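Local coordinates for diketoreductase (Acinetobacter baylyi, PDB 4E12), which catalyses the NADH-dependent reduction of dicarbonyl compounds and probably also interconverts (3S)-3-hydroxyacyl-CoA and 3-oxoacyl-CoA, as do related dehydrogenases of fatty acid beta-oxidation, at residues Thr123-Asp128 with Glu187-Val192; Leu140-Ala145 with Ala154-Thr159; Leu208-Ala213 with Gln255-Ala260; Thr217-Trp222 with Pro232-Asp237. All coordinates share one frame; numbering follows the deposited sequence.

Interaction 1 (Thr123-Asp128 with Glu187-Val192)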
loop_
_atom_site.group_PDB
_atom_site.type_symbol
_atom_site.label_atom_id
_atom_site.label_comp_id
_atom_site.label_asym_id
_atom_site.label_seq_id
_atom_site.Cartn_x
_atom_site.Cartn_y
_atom_site.Cartn_z
ATOM N N THR A 123 13.400 14.980 7.065
ATOM C CA THR A 123 12.722 15.356 8.303
ATOM C C THR A 123 12.403 16.847 8.365
ATOM O O THR A 123 11.599 17.280 9.193
ATOM C CB THR A 123 13.570 15.012 9.532
ATOM O OG1 THR A 123 14.755 15.816 9.527
ATOM C CG2 THR A 123 13.964 13.550 9.506
ATOM N N LEU A 124 13.036 17.634 7.506
ATOM C CA LEU A 124 12.837 19.077 7.507
ATOM C C LEU A 124 12.262 19.577 6.196
ATOM O O LEU A 124 12.675 19.151 5.114
ATOM C CB LEU A 124 14.152 19.786 7.810
ATOM C CG LEU A 124 14.524 19.807 9.290
ATOM C CD1 LEU A 124 16.012 20.031 9.521
ATOM C CD2 LEU A 124 13.669 20.875 9.970
ATOM N N LEU A 125 11.299 20.482 6.302
ATOM C CA LEU A 125 10.679 21.090 5.134
ATOM C C LEU A 125 11.524 22.229 4.574
ATOM O O LEU A 125 12.213 22.929 5.319
ATOM C CB LEU A 125 9.297 21.640 5.507
ATOM C CG LEU A 125 8.236 20.642 5.961
ATOM C CD1 LEU A 125 6.950 21.393 6.257
ATOM C CD2 LEU A 125 7.994 19.648 4.831
ATOM N N PRO A 126 11.499 22.420 3.247
ATOM C CA PRO A 126 12.270 23.523 2.669
ATOM C C PRO A 126 11.854 24.865 3.265
ATOM O O PRO A 126 12.642 25.813 3.319
ATOM C CB PRO A 126 11.960 23.429 1.176
ATOM C CG PRO A 126 11.637 21.975 0.967
ATOM C CD PRO A 126 10.902 21.558 2.204
ATOM N N SER A 127 10.617 24.930 3.743
ATOM C CA SER A 127 10.146 26.102 4.466
ATOM C C SER A 127 10.837 26.269 5.805
ATOM O O SER A 127 11.028 27.396 6.261
ATOM C CB SER A 127 8.635 26.057 4.653
ATOM O OG SER A 127 8.000 26.239 3.409
ATOM N N ASP A 128 11.204 25.163 6.443
ATOM C CA ASP A 128 11.939 25.218 7.705
ATOM C C ASP A 128 13.317 25.847 7.516
ATOM O O ASP A 128 13.908 26.364 8.468
ATOM C CB ASP A 128 12.102 23.817 8.317
ATOM C CG ASP A 128 10.790 23.226 8.799
ATOM O OD1 ASP A 128 9.842 23.999 9.024
ATOM O OD2 ASP A 128 10.701 21.986 8.955
ATOM N N GLU A 187 4.432 22.026 -0.859
ATOM C CA GLU A 187 5.095 21.278 0.201
ATOM C C GLU A 187 4.190 20.254 0.854
ATOM O O GLU A 187 2.981 20.456 1.004
ATOM C CB GLU A 187 5.640 22.184 1.287
ATOM C CG GLU A 187 6.858 22.955 0.920
ATOM C CD GLU A 187 7.448 23.592 2.144
ATOM O OE1 GLU A 187 6.671 24.185 2.925
ATOM O OE2 GLU A 187 8.668 23.467 2.348
ATOM N N LYS A 188 4.812 19.163 1.263
ATOM C CA LYS A 188 4.152 18.095 1.979
ATOM C C LYS A 188 5.220 17.325 2.740
ATOM O O LYS A 188 6.169 16.808 2.146
ATOM C CB LYS A 188 3.432 17.169 0.987
ATOM C CG LYS A 188 2.772 15.942 1.615
ATOM C CD LYS A 188 1.579 16.294 2.499
ATOM C CE LYS A 188 1.031 15.065 3.196
ATOM N NZ LYS A 188 2.005 14.542 4.191
ATOM N N ALA A 189 5.081 17.261 4.057
ATOM C CA ALA A 189 6.008 16.473 4.846
ATOM C C ALA A 189 5.908 15.025 4.403
ATOM O O ALA A 189 4.806 14.495 4.243
ATOM C CB ALA A 189 5.680 16.583 6.324
ATOM N N GLY A 190 7.061 14.394 4.233
ATOM C CA GLY A 190 7.111 13.035 3.719
ATOM C C GLY A 190 6.951 12.951 2.211
ATOM O O GLY A 190 6.858 11.856 1.654
ATOM N N TYR A 191 6.926 14.096 1.538
ATOM C CA TYR A 191 6.810 14.112 0.077
ATOM C C TYR A 191 5.628 13.223 -0.337
ATOM O O TYR A 191 4.578 13.232 0.322
ATOM C CB TYR A 191 8.134 13.630 -0.573
ATOM C CG TYR A 191 9.349 14.440 -0.131
ATOM C CD1 TYR A 191 9.812 15.507 -0.891
ATOM C CD2 TYR A 191 10.025 14.137 1.047
ATOM C CE1 TYR A 191 10.935 16.266 -0.489
ATOM C CE2 TYR A 191 11.144 14.890 1.461
ATOM C CZ TYR A 191 11.589 15.949 0.685
ATOM O OH TYR A 191 12.687 16.692 1.079
ATOM N N VAL A 192 5.815 12.439 -1.396
ATOM C CA VAL A 192 4.801 11.508 -1.881
ATOM C C VAL A 192 4.998 10.087 -1.341
ATOM O O VAL A 192 4.099 9.527 -0.712
ATOM C CB VAL A 192 4.741 11.461 -3.434
ATOM C CG1 VAL A 192 3.768 10.386 -3.888
ATOM C CG2 VAL A 192 4.292 12.818 -3.988
HETATM O O HOH W 1 11.235 17.983 3.173
#
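The first turn of helix 126-133, in the Rossmann-type NAD-binding domain, is held by the carboxylate of Glu-187, which stands in the loop leading from strand 180-183 to helix 193-209 and so to the helical C-terminal domain. Ser-127 N donates to Glu-187 OE2 at 2.8 Å, with a bent N-H...O angle of 141°, and meets that oxygen on its syn side, 19° out of the carboxylate plane. The hydroxyl of the same serine donates to Glu-187 OE1; at 2.5 Å from Ser-127 OG to OE1 the modelled bond is very short, and its exact length is doubtful. The carboxylate thus takes the amide and the hydroxyl of Ser-127, one on each oxygen. The glutamate reaches them because its chain is extended beyond CG (chi2 -169°). Pro-126, whose nitrogen has no hydrogen to give, lays its ring carbons against OE2 as the two side chains slide past each other in opposite directions. Beside this polar pair, Leu-125 CD2 packs on Ala-189 CA at 3.7 Å. Ala-189 sits in a type II turn from Lys-188 to Tyr-191, which Tyr-191 N closes by bonding to Lys-188 O, with Gly-190 at positive phi. Asp-128 OD2 accepts from Leu-125 N, met from above the carboxylate plane. The ring of Tyr-191 stacks on His-143 and its OH bonds to Ser-121 O; a water also bridges Tyr-191 OH, weakly at 2.9 Å, to Leu-124 O at 2.7 Å.

Interaction 2 (Leu140-Ala145 with Ala154-Thr159); sequences LALHFA and AEVMGT
Ala-141 N donates to Met-157 O at 2.6 Å, rising 37° out of the carbonyl plane, and Met-157 N answers to Ala-141 O, making a hydrogen-bonded pair of this antiparallel beta hairpin. His-143 and Glu-155 form the next such pair, and here the side chains repeat the link. With CG of the histidine anti to its backbone N (chi1 -175°), they lie side by side, pointing the same way, and His-143 ND1 donates to Glu-155 OE1 at 2.9 Å. The bond is nearly straight (166°), with OE1 in the ring plane and the ring and carboxylate nearly coplanar. The other ends are occupied too: NE2 bonds to Ser-122, an NAD(+)-binding residue, while Glu-155 OE2 takes Val-192 N and Leu-193 N. This is a His-carboxylate pair at a histidine predicted to be important for catalysis, and the glutamate probably fixes the ring's rotation. On the other face of the sheet, Leu-142 CD1 bears on Val-156 CG2 at 3.7 Å and also reaches Ala-154 CB. That apolar face is covered by helix 164-176, whereas Pro-126 of helix 126-133 and Tyr-191 cover the face of Ala-141 and Met-157; strands 116-119 and 180-183 flank the hairpin.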
loop_
_atom_site.group_PDB
_atom_site.type_symbol
_atom_site.label_atom_id
_atom_site.label_comp_id
_atom_site.label_asym_id
_atom_site.label_seq_id
_atom_site.Cartn_x
_atom_site.Cartn_y
_atom_site.Cartn_z
ATOM N N LEU A 140 15.095 24.547 -3.085
ATOM C CA LEU A 140 14.022 23.569 -3.074
ATOM C C LEU A 140 14.513 22.254 -2.504
ATOM O O LEU A 140 15.659 22.144 -2.060
ATOM C CB LEU A 140 13.426 23.383 -4.477
ATOM C CG LEU A 140 14.388 23.214 -5.659
ATOM C CD1 LEU A 140 15.303 22.018 -5.459
ATOM C CD2 LEU A 140 13.609 23.096 -6.959
ATOM N N ALA A 141 13.639 21.260 -2.492
ATOM C CA ALA A 141 14.049 19.940 -2.050
ATOM C C ALA A 141 14.186 19.044 -3.258
ATOM O O ALA A 141 13.371 19.119 -4.179
ATOM C CB ALA A 141 13.041 19.360 -1.072
ATOM N N LEU A 142 15.240 18.230 -3.253
ATOM C CA LEU A 142 15.449 17.163 -4.217
ATOM C C LEU A 142 15.747 15.923 -3.390
ATOM O O LEU A 142 16.847 15.771 -2.850
ATOM C CB LEU A 142 16.638 17.494 -5.127
ATOM C CG LEU A 142 16.874 16.523 -6.288
ATOM C CD1 LEU A 142 15.664 16.595 -7.223
ATOM C CD2 LEU A 142 18.152 16.882 -7.030
ATOM N N HIS A 143 14.758 15.045 -3.299
ATOM C CA HIS A 143 14.758 13.966 -2.331
ATOM C C HIS A 143 14.910 12.637 -3.040
ATOM O O HIS A 143 14.103 12.279 -3.903
ATOM C CB HIS A 143 13.460 14.006 -1.531
ATOM C CG HIS A 143 13.398 13.003 -0.415
ATOM N ND1 HIS A 143 12.465 11.990 -0.382
ATOM C CD2 HIS A 143 14.154 12.858 0.700
ATOM C CE1 HIS A 143 12.649 11.261 0.707
ATOM N NE2 HIS A 143 13.667 11.767 1.380
ATOM N N PHE A 144 15.965 11.931 -2.670
ATOM C CA PHE A 144 16.324 10.626 -3.228
ATOM C C PHE A 144 15.921 9.496 -2.278
ATOM O O PHE A 144 15.593 9.728 -1.112
ATOM C CB PHE A 144 17.839 10.572 -3.418
ATOM C CG PHE A 144 18.358 11.571 -4.399
ATOM C CD1 PHE A 144 18.524 12.905 -4.036
ATOM C CD2 PHE A 144 18.684 11.184 -5.695
ATOM C CE1 PHE A 144 19.010 13.837 -4.957
ATOM C CE2 PHE A 144 19.166 12.100 -6.608
ATOM C CZ PHE A 144 19.329 13.427 -6.243
ATOM N N ALA A 145 15.992 8.261 -2.772
ATOM C CA ALA A 145 15.685 7.089 -1.964
ATOM C C ALA A 145 16.927 6.213 -1.867
ATOM O O ALA A 145 17.690 6.121 -2.830
ATOM C CB ALA A 145 14.558 6.304 -2.618
ATOM N N ALA A 154 13.301 10.828 -7.812
ATOM C CA ALA A 154 13.791 12.076 -7.246
ATOM C C ALA A 154 12.580 12.968 -7.052
ATOM O O ALA A 154 12.007 13.487 -8.015
ATOM C CB ALA A 154 14.818 12.738 -8.164
ATOM N N GLU A 155 12.158 13.104 -5.800
ATOM C CA GLU A 155 11.011 13.926 -5.461
ATOM C C GLU A 155 11.404 15.376 -5.349
ATOM O O GLU A 155 12.205 15.742 -4.482
ATOM C CB GLU A 155 10.397 13.451 -4.152
ATOM C CG GLU A 155 9.768 12.068 -4.301
ATOM C CD GLU A 155 9.315 11.454 -2.982
ATOM O OE1 GLU A 155 10.134 11.370 -2.045
ATOM O OE2 GLU A 155 8.138 11.051 -2.885
ATOM N N VAL A 156 10.827 16.188 -6.226
ATOM C CA VAL A 156 11.152 17.604 -6.326
ATOM C C VAL A 156 10.071 18.415 -5.639
ATOM O O VAL A 156 8.889 18.296 -5.967
ATOM C CB VAL A 156 11.239 18.060 -7.796
ATOM C CG1 VAL A 156 11.622 19.544 -7.868
ATOM C CG2 VAL A 156 12.255 17.207 -8.551
ATOM N N MET A 157 10.469 19.246 -4.686
ATOM C CA MET A 157 9.491 19.959 -3.886
ATOM C C MET A 157 10.061 21.298 -3.433
ATOM O O MET A 157 11.002 21.336 -2.635
ATOM C CB MET A 157 9.141 19.095 -2.669
ATOM C CG MET A 157 7.990 19.576 -1.814
ATOM S SD MET A 157 7.696 18.457 -0.429
ATOM C CE MET A 157 8.999 18.985 0.676
ATOM N N GLY A 158 9.490 22.388 -3.935
ATOM C CA GLY A 158 9.944 23.707 -3.530
ATOM C C GLY A 158 9.034 24.396 -2.535
ATOM O O GLY A 158 8.112 23.782 -1.988
ATOM N N THR A 159 9.293 25.679 -2.290
ATOM C CA THR A 159 8.402 26.485 -1.460
ATOM C C THR A 159 7.630 27.417 -2.384
ATOM O O THR A 159 7.830 27.403 -3.602
ATOM C CB THR A 159 9.181 27.386 -0.469
ATOM O OG1 THR A 159 9.896 28.381 -1.208
ATOM C CG2 THR A 159 10.173 26.567 0.342
#

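Interaction 3 (Leu208-Ala213 with Gln255-Ala260)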
loop_
_atom_site.group_PDB
_atom_site.type_symbol
_atom_site.label_atom_id
_atom_site.label_comp_id
_atom_site.label_asym_id
_atom_site.label_seq_id
_atom_site.Cartn_x
_atom_site.Cartn_y
_atom_site.Cartn_z
ATOM N N LEU A 208 -0.877 -6.173 13.787
ATOM C CA LEU A 208 0.003 -7.119 14.468
ATOM C C LEU A 208 -0.063 -6.882 15.964
ATOM O O LEU A 208 -0.280 -7.811 16.747
ATOM C CB LEU A 208 1.455 -6.976 14.009
ATOM C CG LEU A 208 2.483 -7.896 14.692
ATOM C CD1 LEU A 208 2.127 -9.379 14.527
ATOM C CD2 LEU A 208 3.872 -7.596 14.146
ATOM N N VAL A 209 0.153 -5.631 16.350
ATOM C CA VAL A 209 0.240 -5.263 17.760
ATOM C C VAL A 209 -1.059 -5.493 18.525
ATOM O O VAL A 209 -1.039 -5.756 19.734
ATOM C CB VAL A 209 0.689 -3.817 17.930
ATOM C CG1 VAL A 209 0.634 -3.426 19.389
ATOM C CG2 VAL A 209 2.112 -3.673 17.449
ATOM N N ASP A 210 -2.192 -5.401 17.841
ATOM C CA ASP A 210 -3.468 -5.624 18.523
ATOM C C ASP A 210 -3.892 -7.082 18.480
ATOM O O ASP A 210 -5.008 -7.419 18.885
ATOM C CB ASP A 210 -4.579 -4.731 17.975
ATOM C CG ASP A 210 -4.395 -3.255 18.340
ATOM O OD1 ASP A 210 -3.693 -2.932 19.325
ATOM O OD2 ASP A 210 -4.963 -2.404 17.641
ATOM N N GLY A 211 -3.008 -7.940 17.981
ATOM C CA GLY A 211 -3.282 -9.362 17.947
ATOM C C GLY A 211 -4.334 -9.822 16.949
ATOM O O GLY A 211 -4.957 -10.864 17.156
ATOM N N ILE A 212 -4.540 -9.069 15.869
ATOM C CA ILE A 212 -5.563 -9.428 14.894
ATOM C C ILE A 212 -5.089 -10.568 13.999
ATOM O O ILE A 212 -5.846 -11.502 13.734
ATOM C CB ILE A 212 -5.930 -8.230 13.985
ATOM C CG1 ILE A 212 -6.270 -6.990 14.808
ATOM C CG2 ILE A 212 -7.081 -8.589 13.052
ATOM C CD1 ILE A 212 -7.417 -7.176 15.791
ATOM N N ALA A 213 -3.841 -10.493 13.527
ATOM C CA ALA A 213 -3.318 -11.461 12.568
ATOM C C ALA A 213 -1.801 -11.534 12.688
ATOM O O ALA A 213 -1.177 -10.602 13.205
ATOM C CB ALA A 213 -3.701 -11.040 11.149
ATOM N N GLN A 255 1.612 3.547 17.294
ATOM C CA GLN A 255 2.935 3.411 16.695
ATOM C C GLN A 255 4.020 3.123 17.753
ATOM O O GLN A 255 4.962 2.365 17.506
ATOM C CB GLN A 255 3.303 4.702 15.948
ATOM C CG GLN A 255 2.365 5.129 14.805
ATOM C CD GLN A 255 1.022 5.698 15.256
ATOM O OE1 GLN A 255 0.639 5.601 16.424
ATOM N NE2 GLN A 255 0.301 6.300 14.319
ATOM N N ARG A 256 3.906 3.767 18.914
ATOM C CA ARG A 256 4.889 3.604 19.978
ATOM C C ARG A 256 4.734 2.244 20.608
ATOM O O ARG A 256 5.688 1.667 21.131
ATOM C CB ARG A 256 4.732 4.712 21.009
ATOM C CG ARG A 256 5.028 6.090 20.425
ATOM C CD ARG A 256 4.612 7.194 21.373
ATOM N NE ARG A 256 5.360 7.136 22.613
ATOM C CZ ARG A 256 6.411 7.901 22.875
ATOM N NH1 ARG A 256 6.824 8.790 21.981
ATOM N NH2 ARG A 256 7.050 7.777 24.022
ATOM N N GLU A 257 3.530 1.711 20.528
ATOM C CA GLU A 257 3.270 0.367 20.997
ATOM C C GLU A 257 3.979 -0.641 20.078
ATOM O O GLU A 257 4.549 -1.624 20.549
ATOM C CB GLU A 257 1.762 0.146 21.032
ATOM C CG GLU A 257 1.310 -1.179 21.593
ATOM C CD GLU A 257 -0.207 -1.216 21.836
ATOM O OE1 GLU A 257 -0.847 -0.135 21.848
ATOM O OE2 GLU A 257 -0.756 -2.328 22.019
ATOM N N PHE A 258 3.948 -0.381 18.774
ATOM C CA PHE A 258 4.679 -1.181 17.797
ATOM C C PHE A 258 6.183 -1.059 18.049
ATOM O O PHE A 258 6.901 -2.059 18.039
ATOM C CB PHE A 258 4.326 -0.707 16.379
ATOM C CG PHE A 258 5.012 -1.473 15.275
ATOM C CD1 PHE A 258 4.798 -2.839 15.111
ATOM C CD2 PHE A 258 5.863 -0.828 14.399
ATOM C CE1 PHE A 258 5.421 -3.557 14.089
ATOM C CE2 PHE A 258 6.498 -1.543 13.359
ATOM C CZ PHE A 258 6.273 -2.906 13.214
ATOM N N ALA A 259 6.666 0.157 18.281
ATOM C CA ALA A 259 8.078 0.339 18.606
ATOM C C ALA A 259 8.498 -0.590 19.750
ATOM O O ALA A 259 9.493 -1.314 19.641
ATOM C CB ALA A 259 8.370 1.794 18.951
ATOM N N ALA A 260 7.731 -0.586 20.839
ATOM C CA ALA A 260 8.019 -1.467 21.975
ATOM C C ALA A 260 7.995 -2.942 21.568
ATOM O O ALA A 260 8.764 -3.741 22.104
ATOM C CB ALA A 260 7.044 -1.215 23.115
#
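Val-209 packs against helix 253-267, between Glu-257 and Phe-258, at the place where helix 193-209 of the C-terminal domain stops in a Schellman motif. Its two methyls divide the work. Val-209 CG2 approaches the edge of the Phe-258 ring in its plane, 3.7 Å from Phe-258 CD1, and also rests near the backbone at Phe-258 CA. Val-209 CG1, placed anti to the backbone N (chi1 174°), lies against the extended chain of Glu-257; its 3.2 Å to Glu-257 CG is closer than usual for two carbons, so the exact fit there is doubtful. Leu-208 adds a lighter touch, its CD2 at 4.3 Å from Phe-258 CE1, again at the ring edge. The ring of Phe-258 is positioned in turn by Phe-236 and Phe-280. On the more exposed side, the carboxylates of Asp-210 and Glu-257 come near each other, with Asp-210 OD1 and Glu-257 OE2 4.0 Å apart and the side chains at about a right angle. Lys-254 forms a salt bridge with Asp-210 OD1 and a long, weak ion pair with Glu-257 OE1, which probably offsets the repulsion. Just beyond Val-209 the helix ends: Asp-210 is the first residue to leave helical angles, and Gly-211 follows at positive phi (71°). Ile-212, which makes backbone hydrogen bonds with the second subunit, gives its own N to Leu-207 O, and Gly-211 N bonds to Leu-208 O at 3.0 Å.

Interaction 4 (Thr217-Trp222 with Pro232-Asp237); sequences TIDKTW and PFEIFD
Helices 215-226 and 232-239 of the helical C-terminal domain, away from the annotated sites, bring Asp-219 against Pro-232, CA to CA 5.9 Å, their local axes 8.8 Å apart and at 109°. From the flank of the first helix, Asp-219 reaches the amino end of the second. Phe-233 N donates to the syn lone pair of Asp-219 OD1 at 2.8 Å, almost straight at 174°, while Glu-234 N makes a weak bond to Asp-219 OD2 at 3.1 Å. OD2 is also hydrogen-bonded to Tyr-281 OH. Pro-232 has no N-H to offer and instead sets its CD on Trp-222 CB at 3.8 Å; Trp-222 CG, anti to the backbone N (chi1 -170°), also lies near that CD. Ile-218 packs on the Phe-233 ring with two branches: CG2 comes in the plane at the edge, and Ile-218 CD1 comes within 3.6 Å of Phe-233 CE2. Ala-204 and Leu-208 of helix 193-209 back Pro-232 and Phe-233. Glu-234 OE1 stands 4.0 Å from Asp-219 OD2, a like-charge approach that a salt bridge from OE1 to Arg-223 and a bond from Gly-231 N probably ease. A buried carboxylate facing the first amides of a helix would be favoured by the helix dipole, consistent with Asp-219 carrying its negative charge here.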
loop_
_atom_site.group_PDB
_atom_site.type_symbol
_atom_site.label_atom_id
_atom_site.label_comp_id
_atom_site.label_asym_id
_atom_site.label_seq_id
_atom_site.Cartn_x
_atom_site.Cartn_y
_atom_site.Cartn_z
ATOM N N THR A 217 0.192 -13.681 7.638
ATOM C CA THR A 217 -1.173 -13.539 7.185
ATOM C C THR A 217 -1.426 -12.135 6.627
ATOM O O THR A 217 -2.105 -11.958 5.611
ATOM C CB THR A 217 -2.127 -13.809 8.348
ATOM O OG1 THR A 217 -1.933 -15.149 8.788
ATOM C CG2 THR A 217 -3.562 -13.644 7.922
ATOM N N ILE A 218 -0.878 -11.137 7.292
ATOM C CA ILE A 218 -1.069 -9.750 6.866
ATOM C C ILE A 218 -0.401 -9.560 5.502
ATOM O O ILE A 218 -0.994 -8.990 4.576
ATOM C CB ILE A 218 -0.512 -8.795 7.948
ATOM C CG1 ILE A 218 -1.273 -9.040 9.263
ATOM C CG2 ILE A 218 -0.584 -7.355 7.496
ATOM C CD1 ILE A 218 -0.742 -8.293 10.459
ATOM N N ASP A 219 0.822 -10.073 5.364
ATOM C CA ASP A 219 1.534 -9.941 4.102
ATOM C C ASP A 219 0.849 -10.664 2.947
ATOM O O ASP A 219 0.719 -10.081 1.869
ATOM C CB ASP A 219 2.991 -10.391 4.213
ATOM C CG ASP A 219 3.863 -9.389 4.956
ATOM O OD1 ASP A 219 3.363 -8.311 5.344
ATOM O OD2 ASP A 219 5.063 -9.672 5.138
ATOM N N LYS A 220 0.419 -11.917 3.143
ATOM C CA LYS A 220 -0.213 -12.629 2.029
ATOM C C LYS A 220 -1.521 -11.929 1.619
ATOM O O LYS A 220 -1.865 -11.848 0.433
ATOM C CB LYS A 220 -0.404 -14.137 2.303
ATOM C CG LYS A 220 -1.420 -14.523 3.353
ATOM C CD LYS A 220 -1.489 -16.057 3.491
ATOM C CE LYS A 220 -2.432 -16.481 4.614
ATOM N NZ LYS A 220 -2.466 -17.955 4.791
ATOM N N THR A 221 -2.226 -11.374 2.595
ATOM C CA THR A 221 -3.421 -10.619 2.277
ATOM C C THR A 221 -3.097 -9.469 1.338
ATOM O O THR A 221 -3.816 -9.240 0.365
ATOM C CB THR A 221 -4.085 -10.043 3.526
ATOM O OG1 THR A 221 -4.439 -11.104 4.419
ATOM C CG2 THR A 221 -5.329 -9.271 3.133
ATOM N N TRP A 222 -2.036 -8.720 1.632
ATOM C CA TRP A 222 -1.668 -7.591 0.785
ATOM C C TRP A 222 -1.225 -8.028 -0.598
ATOM O O TRP A 222 -1.601 -7.406 -1.600
ATOM C CB TRP A 222 -0.571 -6.753 1.433
ATOM C CG TRP A 222 -0.313 -5.459 0.731
ATOM C CD1 TRP A 222 0.830 -5.103 0.073
ATOM C CD2 TRP A 222 -1.204 -4.331 0.626
ATOM N NE1 TRP A 222 0.718 -3.827 -0.414
ATOM C CE2 TRP A 222 -0.517 -3.325 -0.089
ATOM C CE3 TRP A 222 -2.511 -4.073 1.072
ATOM C CZ2 TRP A 222 -1.093 -2.067 -0.366
ATOM C CZ3 TRP A 222 -3.077 -2.844 0.798
ATOM C CH2 TRP A 222 -2.372 -1.850 0.088
ATOM N N PRO A 232 3.558 -5.581 3.862
ATOM C CA PRO A 232 4.133 -4.670 4.852
ATOM C C PRO A 232 5.315 -5.181 5.656
ATOM O O PRO A 232 6.253 -4.428 5.927
ATOM C CB PRO A 232 2.936 -4.298 5.734
ATOM C CG PRO A 232 1.758 -4.454 4.812
ATOM C CD PRO A 232 2.091 -5.649 3.960
ATOM N N PHE A 233 5.284 -6.437 6.070
ATOM C CA PHE A 233 6.349 -6.885 6.965
ATOM C C PHE A 233 7.619 -7.230 6.200
ATOM O O PHE A 233 8.732 -7.014 6.688
ATOM C CB PHE A 233 5.842 -7.955 7.939
ATOM C CG PHE A 233 4.813 -7.410 8.898
ATOM C CD1 PHE A 233 5.221 -6.765 10.065
ATOM C CD2 PHE A 233 3.450 -7.524 8.636
ATOM C CE1 PHE A 233 4.282 -6.243 10.957
ATOM C CE2 PHE A 233 2.508 -6.997 9.526
ATOM C CZ PHE A 233 2.922 -6.365 10.679
ATOM N N GLU A 234 7.446 -7.711 4.977
ATOM C CA GLU A 234 8.587 -7.894 4.093
ATOM C C GLU A 234 9.215 -6.527 3.854
ATOM O O GLU A 234 10.439 -6.394 3.849
ATOM C CB GLU A 234 8.119 -8.488 2.775
ATOM C CG GLU A 234 7.446 -9.812 2.928
ATOM C CD GLU A 234 7.018 -10.357 1.602
ATOM O OE1 GLU A 234 5.844 -10.164 1.240
ATOM O OE2 GLU A 234 7.867 -10.959 0.915
ATOM N N ILE A 235 8.368 -5.517 3.661
ATOM C CA ILE A 235 8.818 -4.130 3.503
ATOM C C ILE A 235 9.521 -3.623 4.759
ATOM O O ILE A 235 10.576 -2.999 4.640
ATOM C CB ILE A 235 7.656 -3.177 3.107
ATOM C CG1 ILE A 235 7.093 -3.584 1.742
ATOM C CG2 ILE A 235 8.111 -1.717 3.142
ATOM C CD1 ILE A 235 5.916 -2.741 1.253
ATOM N N PHE A 236 8.973 -3.872 5.955
ATOM C CA PHE A 236 9.682 -3.511 7.205
ATOM C C PHE A 236 11.098 -4.081 7.279
ATOM O O PHE A 236 12.026 -3.414 7.756
ATOM C CB PHE A 236 8.938 -3.995 8.467
ATOM C CG PHE A 236 7.848 -3.070 8.937
ATOM C CD1 PHE A 236 6.538 -3.529 9.086
ATOM C CD2 PHE A 236 8.134 -1.740 9.237
ATOM C CE1 PHE A 236 5.515 -2.666 9.535
ATOM C CE2 PHE A 236 7.125 -0.865 9.687
ATOM C CZ PHE A 236 5.810 -1.334 9.834
ATOM N N ASP A 237 11.257 -5.331 6.876
ATOM C CA ASP A 237 12.596 -5.936 6.853
ATOM C C ASP A 237 13.555 -5.169 5.930
ATOM O O ASP A 237 14.731 -5.004 6.246
ATOM C CB ASP A 237 12.556 -7.415 6.462
ATOM C CG ASP A 237 12.019 -8.312 7.567
ATOM O OD1 ASP A 237 11.911 -7.863 8.724
ATOM O OD2 ASP A 237 11.715 -9.487 7.278
#

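The four contacts fall into two groups. Interaction 2 lies in the Rossmann-type sheet, and interaction 1 joins that domain to the loop leading into the C-terminal domain; their centres are 9 Å apart and they touch, the hairpin of interaction 2 lying, in sequence, between the two segments of interaction 1. Interactions 3 and 4 follow later in the chain, with centres 14 Å apart in the helical C-terminal domain; interaction 4 falls likewise between the two segments of interaction 3, and Leu-208 packs on Phe-233 where they meet. Between the groups, centres lie about 27 to 32 Å apart, with helix 193-209 running from the loop of interaction 1 to interaction 3. Interactions 1, 3 and 4 also touch the second subunit.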